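Side-chain contacts in Slr1438 protein (Synechocystis sp., PDB 3K25), which probably binds carbohydrate and may act as an aldose-epimerase-like sugar isomerase: residues A[36-39]-A[44-47]; A[145-150]-A[235-240]; A[241-244]-A[249-252]. All coordinates share one frame; numbering follows the deposited sequence.

Interaction 1 of 3, residues A[36-39]-A[44-47]; sequences TEWT and PILY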
# COMPACT_ATOMS: atom_id res chain seq x y z
N THR A 36 -9.15 -4.07 -3.11
CA THR A 36 -9.89 -2.87 -3.46
C THR A 36 -10.84 -2.43 -2.37
O THR A 36 -10.84 -1.27 -1.97
CB THR A 36 -10.70 -3.10 -4.72
OG1 THR A 36 -11.57 -4.22 -4.52
CG2 THR A 36 -9.78 -3.40 -5.89
N GLU A 37 -11.66 -3.36 -1.88
CA GLU A 37 -12.63 -3.04 -0.83
C GLU A 37 -12.59 -4.03 0.31
O GLU A 37 -12.25 -5.20 0.12
CB GLU A 37 -14.05 -3.00 -1.42
CG GLU A 37 -14.16 -2.19 -2.70
CD GLU A 37 -15.60 -1.90 -3.09
OE1 GLU A 37 -16.48 -2.77 -2.89
OE2 GLU A 37 -15.86 -0.80 -3.62
N TRP A 38 -12.94 -3.56 1.50
CA TRP A 38 -12.95 -4.40 2.70
C TRP A 38 -14.06 -3.94 3.64
O TRP A 38 -14.16 -2.75 3.94
CB TRP A 38 -11.59 -4.30 3.39
CG TRP A 38 -11.48 -4.96 4.74
CD1 TRP A 38 -12.26 -5.97 5.24
CD2 TRP A 38 -10.49 -4.70 5.75
NE1 TRP A 38 -11.82 -6.35 6.48
CE2 TRP A 38 -10.73 -5.59 6.82
CE3 TRP A 38 -9.42 -3.79 5.85
CZ2 TRP A 38 -9.94 -5.61 7.98
CZ3 TRP A 38 -8.63 -3.81 7.00
CH2 TRP A 38 -8.90 -4.72 8.05
N THR A 39 -14.92 -4.87 4.06
CA THR A 39 -16.02 -4.53 4.98
C THR A 39 -16.13 -5.46 6.19
O THR A 39 -15.97 -6.67 6.09
CB THR A 39 -17.42 -4.53 4.31
OG1 THR A 39 -17.72 -5.85 3.82
CG2 THR A 39 -17.46 -3.53 3.19
N PRO A 44 -17.80 -0.09 5.38
CA PRO A 44 -16.59 0.07 4.57
C PRO A 44 -15.39 0.59 5.35
O PRO A 44 -15.35 1.75 5.76
CB PRO A 44 -17.03 1.05 3.49
CG PRO A 44 -18.03 1.91 4.21
CD PRO A 44 -18.84 0.87 4.96
N ILE A 45 -14.41 -0.28 5.54
CA ILE A 45 -13.21 0.13 6.24
C ILE A 45 -12.21 0.76 5.27
O ILE A 45 -11.38 1.57 5.68
CB ILE A 45 -12.63 -1.08 7.02
CG1 ILE A 45 -11.15 -0.88 7.30
CG2 ILE A 45 -12.87 -2.35 6.28
CD1 ILE A 45 -10.65 -1.89 8.31
N LEU A 46 -12.32 0.42 3.98
CA LEU A 46 -11.45 1.01 2.95
C LEU A 46 -12.25 1.91 2.03
O LEU A 46 -13.45 1.72 1.86
CB LEU A 46 -10.80 -0.07 2.09
CG LEU A 46 -9.63 -0.86 2.67
CD1 LEU A 46 -9.20 -1.97 1.71
CD2 LEU A 46 -8.49 0.11 2.93
N TYR A 47 -11.58 2.91 1.45
CA TYR A 47 -12.23 3.82 0.51
C TYR A 47 -11.88 3.33 -0.89
O TYR A 47 -10.77 2.84 -1.10
CB TYR A 47 -11.69 5.24 0.68
CG TYR A 47 -11.91 6.15 -0.53
CD1 TYR A 47 -11.07 6.08 -1.65
CD2 TYR A 47 -12.93 7.09 -0.54
CE1 TYR A 47 -11.25 6.93 -2.75
CE2 TYR A 47 -13.12 7.95 -1.62
CZ TYR A 47 -12.27 7.87 -2.72
OH TYR A 47 -12.46 8.74 -3.77
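Ile-45 spreads its side chain over one face of the Trp-38 indole, its CG2 branch at the five-membered end and its CD1 tip above the six-membered ring, a CH-pi arrangement. The two methyls are modelled too close to the tryptophan, so the spacing of this overlap is doubtful. Ile-45 CG1 lies 3.7 Å from Trp-38 CE3. In Trp-38, CG is anti to the backbone N (chi1 172°), which sends the indole off strand 36-39 and under the isoleucine. A branched aliphatic chain suits this place because its two arms can reach both rings of the indole.

Leu-46 approaches differently. Its CG lies at the indole edge, near the ring plane, and its CD1 packs on the tryptophan stem, 3.7 Å from Trp-38 CB. The backbones are joined by Ile-45 N donating to Trp-38 O at 3.0 Å, although the position of that oxygen is somewhat uncertain. Next to it, Thr-39 and Pro-44 form an antiparallel non-hydrogen-bonded pair with CA atoms 4.7 Å apart. Proline, which has no N-H to give, is well suited to such a position, and Thr-39 CG2 rests 4.0 Å from Pro-44 CA.

Thr-36 and Glu-37 point away from 44-47: Thr-36 OG1 bonds to Ser-26 O, where Thr-36 and Glu-37 make a classic beta bulge, and Glu-37 forms a salt bridge with Arg-50. The contact thus closes a tight turn at the border of the four-stranded antiparallel sheet, where strand 34-40 lies between 23-28 and the short outermost strand 43-44, while Phe-284 and Val-286 of strand 276-287 pack against Trp-38 and Ile-45, respectively.

Interaction 2 of 3, residues A[145-150]-A[235-240]; sequences IEQRIA and ELYQTL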
# COMPACT_ATOMS: atom_id res chain seq x y z
N ILE A 145 -0.96 -8.92 5.55
CA ILE A 145 -0.36 -9.22 4.27
C ILE A 145 1.08 -9.57 4.58
O ILE A 145 1.77 -8.85 5.30
CB ILE A 145 -0.41 -8.04 3.30
CG1 ILE A 145 -1.80 -7.41 3.30
CG2 ILE A 145 -0.09 -8.53 1.89
CD1 ILE A 145 -1.99 -6.32 2.28
N GLU A 146 1.52 -10.71 4.06
CA GLU A 146 2.87 -11.16 4.30
C GLU A 146 3.61 -11.16 2.98
O GLU A 146 3.09 -11.61 1.96
CB GLU A 146 2.85 -12.55 4.94
CG GLU A 146 1.97 -12.61 6.18
CD GLU A 146 2.07 -13.93 6.92
OE1 GLU A 146 1.93 -15.00 6.28
OE2 GLU A 146 2.27 -13.89 8.16
N GLN A 147 4.83 -10.63 3.01
CA GLN A 147 5.61 -10.53 1.80
C GLN A 147 6.92 -11.28 1.89
O GLN A 147 7.52 -11.38 2.96
CB GLN A 147 5.94 -9.06 1.48
CG GLN A 147 4.81 -8.05 1.70
CD GLN A 147 4.70 -7.62 3.16
OE1 GLN A 147 5.71 -7.30 3.79
NE2 GLN A 147 3.48 -7.59 3.69
N ARG A 148 7.35 -11.80 0.74
CA ARG A 148 8.64 -12.45 0.61
C ARG A 148 9.20 -11.76 -0.63
O ARG A 148 8.62 -11.85 -1.71
CB ARG A 148 8.52 -13.96 0.37
CG ARG A 148 9.89 -14.65 0.35
CD ARG A 148 9.81 -16.16 0.14
NE ARG A 148 9.08 -16.51 -1.08
CZ ARG A 148 9.00 -17.73 -1.60
NH1 ARG A 148 9.61 -18.75 -1.02
NH2 ARG A 148 8.29 -17.93 -2.71
N ILE A 149 10.28 -11.02 -0.44
CA ILE A 149 10.90 -10.31 -1.55
C ILE A 149 12.11 -11.17 -1.92
O ILE A 149 13.03 -11.34 -1.12
CB ILE A 149 11.36 -8.88 -1.13
CG1 ILE A 149 10.17 -8.10 -0.57
CG2 ILE A 149 11.90 -8.12 -2.33
CD1 ILE A 149 9.71 -8.54 0.80
N ALA A 150 12.10 -11.72 -3.12
CA ALA A 150 13.21 -12.57 -3.52
C ALA A 150 14.03 -12.00 -4.66
O ALA A 150 13.52 -11.30 -5.53
CB ALA A 150 12.70 -13.97 -3.88
N GLU A 235 9.91 -5.00 10.90
CA GLU A 235 11.00 -4.03 10.83
C GLU A 235 11.49 -3.52 9.48
O GLU A 235 12.34 -2.63 9.43
CB GLU A 235 12.19 -4.52 11.66
CG GLU A 235 12.81 -5.81 11.20
CD GLU A 235 13.82 -6.34 12.21
OE1 GLU A 235 14.39 -7.43 11.98
OE2 GLU A 235 14.04 -5.66 13.24
N LEU A 236 10.98 -4.07 8.39
CA LEU A 236 11.39 -3.62 7.06
C LEU A 236 10.86 -2.19 6.85
O LEU A 236 11.42 -1.41 6.07
CB LEU A 236 10.81 -4.53 5.97
CG LEU A 236 10.94 -4.05 4.51
CD1 LEU A 236 12.40 -4.17 4.08
CD2 LEU A 236 10.03 -4.85 3.57
N TYR A 237 9.78 -1.85 7.56
CA TYR A 237 9.18 -0.54 7.40
C TYR A 237 9.63 0.47 8.44
O TYR A 237 9.35 0.33 9.63
CB TYR A 237 7.66 -0.69 7.42
CG TYR A 237 7.21 -1.70 6.40
CD1 TYR A 237 7.08 -3.05 6.74
CD2 TYR A 237 7.01 -1.32 5.07
CE1 TYR A 237 6.76 -4.01 5.77
CE2 TYR A 237 6.70 -2.27 4.09
CZ TYR A 237 6.57 -3.61 4.44
OH TYR A 237 6.29 -4.55 3.47
N GLN A 238 10.31 1.52 7.96
CA GLN A 238 10.85 2.56 8.83
C GLN A 238 10.23 3.93 8.64
O GLN A 238 10.52 4.85 9.40
CB GLN A 238 12.36 2.63 8.61
CG GLN A 238 13.00 1.25 8.68
CD GLN A 238 14.35 1.21 8.01
OE1 GLN A 238 15.33 1.72 8.55
NE2 GLN A 238 14.41 0.60 6.83
N THR A 239 9.37 4.06 7.63
CA THR A 239 8.71 5.33 7.34
C THR A 239 7.19 5.25 7.31
O THR A 239 6.60 4.27 6.86
CB THR A 239 9.20 5.91 6.00
OG1 THR A 239 10.48 6.52 6.17
CG2 THR A 239 8.21 6.95 5.48
N LEU A 240 6.55 6.32 7.79
CA LEU A 240 5.11 6.39 7.83
C LEU A 240 4.64 7.60 7.04
O LEU A 240 5.07 8.73 7.30
CB LEU A 240 4.65 6.50 9.28
CG LEU A 240 3.53 5.56 9.75
CD1 LEU A 240 3.45 4.28 8.91
CD2 LEU A 240 3.83 5.24 11.22
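Gln-147 and Tyr-237 reach toward each other from opposite directions and meet at their polar ends. The tyrosine hydroxyl OH donates a hydrogen bond to the glutamine carbonyl oxygen OE1, 2.8 Å away. This one bond bridges backbones that are well separated: the nearest CA atoms, those of Gln-147 and Leu-236, are 10.4 Å apart.

The glutamine chain is bent at its second torsion (chi2 82°), which turns the amide out of line with the stem and presents OE1 to the phenol. Its oxygen sits at the edge of the tyrosine ring, in the ring plane, whereas the amide itself stands nearly upright to that ring, with 79° between the two planes. Seen from the amide, the hydroxyl lies well above the carbonyl plane, 69° out of it, and is not on a lone pair.

Leu-236 is more distant. Leu-236 CD2 and Ile-149 CD1 are 4.6 Å apart, close neighbours beside the polar pair but not in contact. Around them the setting is largely hydrophobic: Phe-163 of strand 157-168 touches both Gln-147 and Tyr-237, Phe-134 and Ala-280 flank the glutamine, and Leu-161 lies against the tyrosine. The contact therefore spans the interior between the sheet that holds strand 142-151 and the loop leading into strand 239-245 of the other large sheet.

Tyrosine combines a ring that packs among apolar neighbours with a donor at the end of a long reach, and glutamine offers a neutral acceptor on a flexible arm. Pairing them lets the hydroxyl be buried with a partner, without a charge, though the off-plane approach to the carbonyl probably makes the bond less favourable than one directed at a lone pair.

Interaction 3 of 3, residues A[241-244]-A[249-252]; sequences VLWT and DYLC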
# COMPACT_ATOMS: atom_id res chain seq x y z
N VAL A 241 3.77 7.36 6.06
CA VAL A 241 3.26 8.43 5.21
C VAL A 241 1.76 8.67 5.46
O VAL A 241 1.00 7.73 5.68
CB VAL A 241 3.48 8.10 3.71
CG1 VAL A 241 2.74 9.10 2.83
CG2 VAL A 241 4.98 8.12 3.38
N LEU A 242 1.35 9.94 5.42
CA LEU A 242 -0.05 10.28 5.62
C LEU A 242 -0.55 11.14 4.45
O LEU A 242 -0.05 12.23 4.23
CB LEU A 242 -0.23 11.00 6.94
CG LEU A 242 -1.69 11.18 7.32
CD1 LEU A 242 -1.86 11.02 8.83
CD2 LEU A 242 -2.18 12.53 6.83
N TRP A 243 -1.54 10.62 3.72
CA TRP A 243 -2.11 11.28 2.54
C TRP A 243 -3.60 11.55 2.76
O TRP A 243 -4.33 10.70 3.27
CB TRP A 243 -1.91 10.35 1.33
CG TRP A 243 -2.54 10.73 -0.02
CD1 TRP A 243 -3.10 9.86 -0.94
CD2 TRP A 243 -2.54 12.01 -0.65
NE1 TRP A 243 -3.43 10.52 -2.09
CE2 TRP A 243 -3.10 11.84 -1.95
CE3 TRP A 243 -2.12 13.29 -0.26
CZ2 TRP A 243 -3.24 12.90 -2.85
CZ3 TRP A 243 -2.26 14.33 -1.16
CH2 TRP A 243 -2.81 14.13 -2.44
N THR A 244 -4.05 12.73 2.37
CA THR A 244 -5.46 13.09 2.51
C THR A 244 -5.73 14.42 1.82
O THR A 244 -4.88 15.30 1.80
CB THR A 244 -5.87 13.19 4.00
OG1 THR A 244 -7.23 13.64 4.09
CG2 THR A 244 -4.97 14.15 4.74
N ASP A 249 -13.21 11.29 0.79
CA ASP A 249 -13.30 10.72 2.12
C ASP A 249 -12.38 9.53 2.46
O ASP A 249 -12.84 8.41 2.66
CB ASP A 249 -14.76 10.33 2.42
CG ASP A 249 -15.69 11.53 2.46
OD1 ASP A 249 -15.42 12.48 3.24
OD2 ASP A 249 -16.69 11.54 1.71
N TYR A 250 -11.08 9.81 2.54
CA TYR A 250 -10.11 8.78 2.88
C TYR A 250 -8.89 9.35 3.59
O TYR A 250 -8.52 10.51 3.38
CB TYR A 250 -9.65 8.02 1.62
CG TYR A 250 -8.85 8.84 0.62
CD1 TYR A 250 -9.43 9.29 -0.57
CD2 TYR A 250 -7.49 9.11 0.83
CE1 TYR A 250 -8.68 9.98 -1.52
CE2 TYR A 250 -6.73 9.80 -0.12
CZ TYR A 250 -7.33 10.23 -1.29
OH TYR A 250 -6.58 10.88 -2.25
N LEU A 251 -8.27 8.54 4.43
CA LEU A 251 -7.08 8.94 5.14
C LEU A 251 -6.06 7.82 5.00
O LEU A 251 -6.28 6.70 5.45
CB LEU A 251 -7.38 9.18 6.62
CG LEU A 251 -6.20 9.57 7.52
CD1 LEU A 251 -5.59 10.87 7.02
CD2 LEU A 251 -6.68 9.72 8.95
N CYS A 252 -4.94 8.11 4.34
CA CYS A 252 -3.90 7.12 4.14
C CYS A 252 -2.85 7.16 5.26
O CYS A 252 -2.25 8.19 5.53
CB CYS A 252 -3.21 7.34 2.78
SG CYS A 252 -4.29 7.28 1.29
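At chi1 174° the Trp-243 ring swings away from its own N and stands up from the hairpin, and Tyr-250, whose CG lies between the backbone N and the carbonyl carbon (chi1 67°), turns its ring to meet it. Tyr-250 CE2 comes over one face of the indole, 3.7 Å from Trp-243 CD1, which in turn lies at the edge of the tyrosine ring. The planes are 57° apart, so the rings meet obliquely. The small Cys-252 fits beside the tryptophan stem: its CB is 3.6 Å from Trp-243 CB, and its SG, 3.6 Å from Trp-243 CD1, makes an oblique sulfur-aromatic contact.

These residues belong to the beta hairpin of strands 239-245 and 250-256. Trp-243 and Cys-252 form an antiparallel hydrogen-bonded pair, with Cys-252 N to Trp-243 O at 2.9 Å and Trp-243 N to Cys-252 O at 3.1 Å. Such bonds knit one of the large antiparallel sheets of the galactose mutarotase-like beta sandwich. On the face bearing Trp-243 and Cys-252, His-164 of the adjacent strand 157-168 meets the indole, while Tyr-166 sits edge-to-face with Tyr-250.

The other face carries Leu-242, Leu-251 and Thr-244. The side chains of Leu-242 and Leu-251 cross, with CD2 of the first 3.8 Å from CD1 of the second, and that same CD1 methyl touches Thr-244 CB at 3.8 Å; Leu-201 packs on both leucines. Thr-244 OG1 makes only a weak bond to Tyr-250 O across the hairpin, its stronger partner being Lys-172 NZ.

Interactions 1 and 3 are neighbours, their centres about 14 Å apart, and they touch through Tyr-47, whose CB lies 3.6 Å from Tyr-250 CB. The loop after strand 43-44 thereby packs against the hairpin of 241-244 and 249-252. Interaction 2 lies farther off, about 22 Å from interaction 1 and about 20 Å from interaction 3 between centres, on the other side of the chain's centre from both. It is nevertheless continuous with interaction 3 in sequence: Leu-240 is followed directly by Val-241, and Tyr-237 lies just ahead of strand 239-245, whose later residues form one arm of the hairpin of interaction 3. Which of these surfaces, if any, meets a sugar is not established.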